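Local coordinates for protein alpha-1,2-Mannosidase (Trichoderma reesei, PDB 1HCU) that probably trims alpha-1,2-linked mannose residues from high-mannose N-glycans, as a calcium-dependent glycoside hydrolase of family 47, at residues G272-I277 with Q326-F331; L390-L395 with E450-A455. All coordinates share one frame; numbering follows the deposited sequence.

Contact 1: residues G272-I277 with Q326-F331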
loop_
_atom_site.group_PDB
_atom_site.type_symbol
_atom_site.label_atom_id
_atom_site.label_comp_id
_atom_site.label_asym_id
_atom_site.label_seq_id
_atom_site.Cartn_x
_atom_site.Cartn_y
_atom_site.Cartn_z
ATOM N N GLY A 272 6.693 18.134 3.119
ATOM C CA GLY A 272 5.382 17.533 3.250
ATOM C C GLY A 272 5.147 17.141 4.699
ATOM O O GLY A 272 4.183 17.593 5.313
ATOM N N ALA A 273 6.048 16.324 5.241
ATOM C CA ALA A 273 5.952 15.845 6.614
ATOM C C ALA A 273 5.755 16.956 7.638
ATOM O O ALA A 273 4.850 16.888 8.480
ATOM C CB ALA A 273 7.202 15.032 6.977
ATOM N N ASP A 274 6.608 17.970 7.569
ATOM C CA ASP A 274 6.534 19.089 8.492
ATOM C C ASP A 274 5.229 19.855 8.311
ATOM O O ASP A 274 4.619 20.292 9.287
ATOM C CB ASP A 274 7.743 20.012 8.302
ATOM C CG ASP A 274 9.047 19.362 8.745
ATOM O OD1 ASP A 274 8.992 18.416 9.561
ATOM O OD2 ASP A 274 10.130 19.800 8.299
ATOM N N SER A 275 4.789 19.999 7.066
ATOM C CA SER A 275 3.543 20.700 6.806
ATOM C C SER A 275 2.302 19.931 7.271
ATOM O O SER A 275 1.350 20.549 7.731
ATOM C CB SER A 275 3.406 21.042 5.314
ATOM O OG SER A 275 4.238 22.125 4.972
ATOM N N THR A 276 2.287 18.605 7.162
ATOM C CA THR A 276 1.093 17.891 7.608
ATOM C C THR A 276 1.056 17.854 9.131
ATOM O O THR A 276 -0.012 17.815 9.733
ATOM C CB THR A 276 1.000 16.449 7.031
ATOM O OG1 THR A 276 1.594 15.510 7.932
ATOM C CG2 THR A 276 1.686 16.378 5.690
ATOM N N ILE A 277 2.228 17.896 9.750
ATOM C CA ILE A 277 2.312 17.890 11.197
ATOM C C ILE A 277 1.822 19.212 11.776
ATOM O O ILE A 277 1.122 19.228 12.788
ATOM C CB ILE A 277 3.758 17.636 11.676
ATOM C CG1 ILE A 277 4.141 16.180 11.409
ATOM C CG2 ILE A 277 3.881 17.933 13.171
ATOM C CD1 ILE A 277 5.539 15.827 11.861
ATOM N N GLN A 326 13.646 11.949 15.798
ATOM C CA GLN A 326 12.639 11.458 16.740
ATOM C C GLN A 326 11.248 12.042 16.511
ATOM O O GLN A 326 10.244 11.356 16.714
ATOM C CB GLN A 326 13.064 11.777 18.178
ATOM C CG GLN A 326 13.516 10.579 18.997
ATOM C CD GLN A 326 12.477 9.478 19.078
ATOM O OE1 GLN A 326 11.300 9.736 19.269
ATOM N NE2 GLN A 326 12.917 8.245 18.954
ATOM N N LYS A 327 11.199 13.311 16.109
ATOM C CA LYS A 327 9.937 13.994 15.869
ATOM C C LYS A 327 9.027 13.195 14.922
ATOM O O LYS A 327 7.835 13.035 15.191
ATOM C CB LYS A 327 10.191 15.388 15.282
ATOM C CG LYS A 327 10.805 15.336 13.890
ATOM C CD LYS A 327 10.950 16.704 13.213
ATOM C CE LYS A 327 12.182 17.479 13.685
ATOM N NZ LYS A 327 12.481 18.631 12.768
ATOM N N TYR A 328 9.590 12.704 13.816
ATOM C CA TYR A 328 8.816 11.940 12.841
ATOM C C TYR A 328 8.396 10.596 13.429
ATOM O O TYR A 328 7.301 10.100 13.153
ATOM C CB TYR A 328 9.624 11.741 11.549
ATOM C CG TYR A 328 9.985 13.048 10.868
ATOM C CD1 TYR A 328 11.255 13.251 10.327
ATOM C CD2 TYR A 328 9.068 14.104 10.808
ATOM C CE1 TYR A 328 11.611 14.481 9.750
ATOM C CE2 TYR A 328 9.409 15.328 10.239
ATOM C CZ TYR A 328 10.682 15.511 9.713
ATOM O OH TYR A 328 11.023 16.731 9.164
ATOM N N ILE A 329 9.258 10.012 14.251
ATOM C CA ILE A 329 8.918 8.751 14.877
ATOM C C ILE A 329 7.771 8.971 15.871
ATOM O O ILE A 329 6.776 8.244 15.844
ATOM C CB ILE A 329 10.136 8.132 15.604
ATOM C CG1 ILE A 329 11.233 7.799 14.573
ATOM C CG2 ILE A 329 9.699 6.892 16.375
ATOM C CD1 ILE A 329 12.510 7.214 15.168
ATOM N N ASP A 330 7.889 9.981 16.732
ATOM C CA ASP A 330 6.832 10.271 17.702
ATOM C C ASP A 330 5.494 10.516 17.019
ATOM O O ASP A 330 4.457 10.003 17.457
ATOM C CB ASP A 330 7.157 11.510 18.546
ATOM C CG ASP A 330 8.376 11.328 19.418
ATOM O OD1 ASP A 330 8.763 10.168 19.679
ATOM O OD2 ASP A 330 8.937 12.357 19.854
ATOM N N PHE A 331 5.515 11.325 15.962
ATOM C CA PHE A 331 4.290 11.639 15.238
ATOM C C PHE A 331 3.714 10.374 14.606
ATOM O O PHE A 331 2.509 10.153 14.651
ATOM C CB PHE A 331 4.553 12.717 14.174
ATOM C CG PHE A 331 3.303 13.231 13.522
ATOM C CD1 PHE A 331 2.956 12.826 12.242
ATOM C CD2 PHE A 331 2.442 14.076 14.212
ATOM C CE1 PHE A 331 1.767 13.252 11.656
ATOM C CE2 PHE A 331 1.245 14.511 13.634
ATOM C CZ PHE A 331 0.907 14.097 12.356
#
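Tyr328 reaches across from helix 326-344 to Asp274 of helix 263-280, and the one hydrogen bond between the segments forms there: Tyr328 OH donates to Asp274 OD1 at 2.7 Å. The oxygen is met on its syn side, 29° out of the carboxylate plane, while OD1 itself sits at the edge of the tyrosine ring. The two side chains cross at about a right angle. Lys327 NZ, 4.7 Å from Asp274 OD1, adds an opposite charge nearby without touching it.

The rest is apolar. Ile277 lays its CG1 over the middle of one face of the Phe331 ring, a CH-pi contact 3.6 Å from the centroid and only 8° off the ring normal. With CG anti to its backbone N, Phe331 runs past the isoleucine in the opposite sense. Ile277 CD1 continues to the edge of the Tyr328 ring, 4.1 Å from CD2, and Ala273 CB packs 3.9 Å from Tyr328 CE2.

The segment axes are 11.5 Å apart and inclined at 51°, so long side chains bridge them. Phe316 of helix 312-323 touches Ala273, Ile277 and Phe331, tying a third helix of the alpha-helical barrel into the packing. Chemically, the phenol-carboxylate bond fixes the tyrosine tip in a mostly greasy interface, and the lysine would probably favour a charged Asp274.

Contact 2: residues L390-L395 with E450-A455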
loop_
_atom_site.group_PDB
_atom_site.type_symbol
_atom_site.label_atom_id
_atom_site.label_comp_id
_atom_site.label_asym_id
_atom_site.label_seq_id
_atom_site.Cartn_x
_atom_site.Cartn_y
_atom_site.Cartn_z
ATOM N N LEU A 390 -10.557 -5.978 3.634
ATOM C CA LEU A 390 -9.280 -6.620 3.918
ATOM C C LEU A 390 -8.046 -5.734 3.704
ATOM O O LEU A 390 -6.969 -6.243 3.366
ATOM C CB LEU A 390 -9.180 -7.908 3.075
ATOM C CG LEU A 390 -10.379 -8.877 3.182
ATOM C CD1 LEU A 390 -10.201 -10.093 2.282
ATOM C CD2 LEU A 390 -10.518 -9.335 4.645
ATOM N N ARG A 391 -8.186 -4.423 3.908
ATOM C CA ARG A 391 -7.048 -3.514 3.731
ATOM C C ARG A 391 -5.953 -3.791 4.751
ATOM O O ARG A 391 -6.203 -4.389 5.794
ATOM C CB ARG A 391 -7.488 -2.049 3.799
ATOM C CG ARG A 391 -8.279 -1.624 2.554
ATOM C CD ARG A 391 -8.441 -0.126 2.491
ATOM N NE ARG A 391 -9.345 0.331 1.436
ATOM C CZ ARG A 391 -9.109 0.260 0.126
ATOM N NH1 ARG A 391 -7.979 -0.267 -0.340
ATOM N NH2 ARG A 391 -10.002 0.755 -0.724
ATOM N N PRO A 392 -4.721 -3.364 4.458
ATOM C CA PRO A 392 -3.628 -3.620 5.394
ATOM C C PRO A 392 -2.971 -2.418 6.067
ATOM O O PRO A 392 -2.144 -2.589 6.965
ATOM C CB PRO A 392 -2.634 -4.340 4.512
ATOM C CG PRO A 392 -2.703 -3.467 3.253
ATOM C CD PRO A 392 -4.193 -3.121 3.100
ATOM N N GLU A 393 -3.327 -1.216 5.641
ATOM C CA GLU A 393 -2.695 -0.017 6.171
ATOM C C GLU A 393 -2.470 0.079 7.676
ATOM O O GLU A 393 -1.425 0.549 8.110
ATOM C CB GLU A 393 -3.449 1.223 5.696
ATOM C CG GLU A 393 -3.402 1.412 4.190
ATOM C CD GLU A 393 -4.430 0.570 3.466
ATOM O OE1 GLU A 393 -4.353 0.482 2.226
ATOM O OE2 GLU A 393 -5.315 0.005 4.128
ATOM N N THR A 394 -3.437 -0.353 8.473
ATOM C CA THR A 394 -3.302 -0.269 9.917
ATOM C C THR A 394 -2.306 -1.294 10.465
ATOM O O THR A 394 -1.459 -0.962 11.313
ATOM C CB THR A 394 -4.686 -0.407 10.570
ATOM O OG1 THR A 394 -5.487 0.719 10.188
ATOM C CG2 THR A 394 -4.577 -0.452 12.082
ATOM N N LEU A 395 -2.402 -2.526 9.968
ATOM C CA LEU A 395 -1.484 -3.581 10.370
ATOM C C LEU A 395 -0.094 -3.128 9.940
ATOM O O LEU A 395 0.908 -3.423 10.598
ATOM C CB LEU A 395 -1.844 -4.893 9.672
ATOM C CG LEU A 395 -3.133 -5.556 10.160
ATOM C CD1 LEU A 395 -3.619 -6.519 9.096
ATOM C CD2 LEU A 395 -2.885 -6.278 11.498
ATOM N N GLU A 450 -9.629 -9.599 -2.109
ATOM C CA GLU A 450 -8.650 -8.840 -2.876
ATOM C C GLU A 450 -7.245 -9.419 -2.760
ATOM O O GLU A 450 -6.880 -9.992 -1.730
ATOM C CB GLU A 450 -8.653 -7.389 -2.410
ATOM C CG GLU A 450 -9.956 -6.673 -2.692
ATOM C CD GLU A 450 -10.067 -6.215 -4.127
ATOM O OE1 GLU A 450 -11.182 -5.832 -4.539
ATOM O OE2 GLU A 450 -9.041 -6.227 -4.843
ATOM N N SER A 451 -6.453 -9.246 -3.814
ATOM C CA SER A 451 -5.094 -9.771 -3.825
ATOM C C SER A 451 -4.196 -9.191 -2.723
ATOM O O SER A 451 -3.338 -9.900 -2.193
ATOM C CB SER A 451 -4.452 -9.563 -5.209
ATOM O OG SER A 451 -4.192 -8.197 -5.478
ATOM N N PHE A 452 -4.383 -7.919 -2.366
ATOM C CA PHE A 452 -3.545 -7.336 -1.318
ATOM C C PHE A 452 -3.733 -8.031 0.045
ATOM O O PHE A 452 -2.975 -7.801 0.985
ATOM C CB PHE A 452 -3.767 -5.815 -1.213
ATOM C CG PHE A 452 -5.212 -5.402 -1.114
ATOM C CD1 PHE A 452 -5.966 -5.742 -0.004
ATOM C CD2 PHE A 452 -5.801 -4.636 -2.120
ATOM C CE1 PHE A 452 -7.286 -5.328 0.115
ATOM C CE2 PHE A 452 -7.126 -4.216 -2.012
ATOM C CZ PHE A 452 -7.871 -4.562 -0.888
ATOM N N TRP A 453 -4.744 -8.889 0.147
ATOM C CA TRP A 453 -4.949 -9.640 1.380
ATOM C C TRP A 453 -3.712 -10.541 1.473
ATOM O O TRP A 453 -3.081 -10.641 2.525
ATOM C CB TRP A 453 -6.225 -10.469 1.281
ATOM C CG TRP A 453 -6.412 -11.504 2.357
ATOM C CD1 TRP A 453 -6.573 -12.847 2.172
ATOM C CD2 TRP A 453 -6.526 -11.280 3.772
ATOM N NE1 TRP A 453 -6.784 -13.474 3.378
ATOM C CE2 TRP A 453 -6.760 -12.537 4.375
ATOM C CE3 TRP A 453 -6.457 -10.141 4.586
ATOM C CZ2 TRP A 453 -6.928 -12.688 5.756
ATOM C CZ3 TRP A 453 -6.622 -10.289 5.959
ATOM C CH2 TRP A 453 -6.855 -11.558 6.530
ATOM N N PHE A 454 -3.356 -11.164 0.349
ATOM C CA PHE A 454 -2.190 -12.039 0.270
ATOM C C PHE A 454 -0.869 -11.287 0.400
ATOM O O PHE A 454 0.014 -11.684 1.159
ATOM C CB PHE A 454 -2.144 -12.784 -1.072
ATOM C CG PHE A 454 -3.135 -13.897 -1.191
ATOM C CD1 PHE A 454 -4.229 -13.782 -2.044
ATOM C CD2 PHE A 454 -2.974 -15.069 -0.458
ATOM C CE1 PHE A 454 -5.146 -14.814 -2.166
ATOM C CE2 PHE A 454 -3.887 -16.109 -0.572
ATOM C CZ PHE A 454 -4.975 -15.984 -1.426
ATOM N N ALA A 455 -0.741 -10.199 -0.348
ATOM C CA ALA A 455 0.494 -9.431 -0.362
ATOM C C ALA A 455 0.788 -8.537 0.828
ATOM O O ALA A 455 1.942 -8.409 1.239
ATOM C CB ALA A 455 0.552 -8.595 -1.638
#
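Leu390 lies against Trp453, and its side chain can be followed outward from the backbone. Leu390 CB comes first, 3.8 Å from Trp453 CE3 on the benzo part of the indole and 4.4 Å from Phe452 CE1, so it touches both aromatic residues. CG stands anti to the carbonyl carbon (chi1 -52°), which carries the branch toward the indole; from there Leu390 CD2 stays near Trp453 CE3, at 4.1 Å, whereas Leu390 CD1 rests over one face of the indole, offset toward the rim and 4.0 Å from Trp453 CG. Cys425 of helix 408-425 also touches the leucine.

These segments bring the loop leading into helix 393-405 against the start of helix 451-465, deep inside the alpha-helical barrel of family 47 and beside its predicted catalytic residues. Glu393, one of them, opens helix 393-405; Arg391 forms a salt bridge through NE with Glu353, a predicted proton donor.

Replacing Trp453 by an alanine would probably leave Leu390 without the flat surface under CD1, open a gap beside it, and deprive Ser26 OG of its indole N-H partner.

Phe452 takes up the backbone of the same loop. Its CG sits between the backbone N and the carbonyl carbon (chi1 50°), and the ring turns an edge to the carbonyl of Leu390, with CE1 3.4 Å from Leu390 O. Glu450 CB covers part of one ring face, and Pro392 CD approaches obliquely, 4.4 Å from Phe452 CD1.

Contact 1 closes before contact 2 opens along the chain, and their centres lie about 25 Å apart, their nearest atoms about 12 Å. They share no helix: contact 1 joins helices 263-280 and 326-344, contact 2 the beginnings of 393-405 and 451-465, all within the same family 47 fold. Contact 1 sits about 20 Å from the centre of the chain, partly buried; contact 2 is buried, about 8 Å from the centre, the bound calcium ion about 6 Å from the side chain of Pro392. Even so, the side chain of Thr276 in contact 1 is about 11 Å from that of Asp245, a predicted active-site residue; contact 2 holds predicted catalytic Glu393 itself.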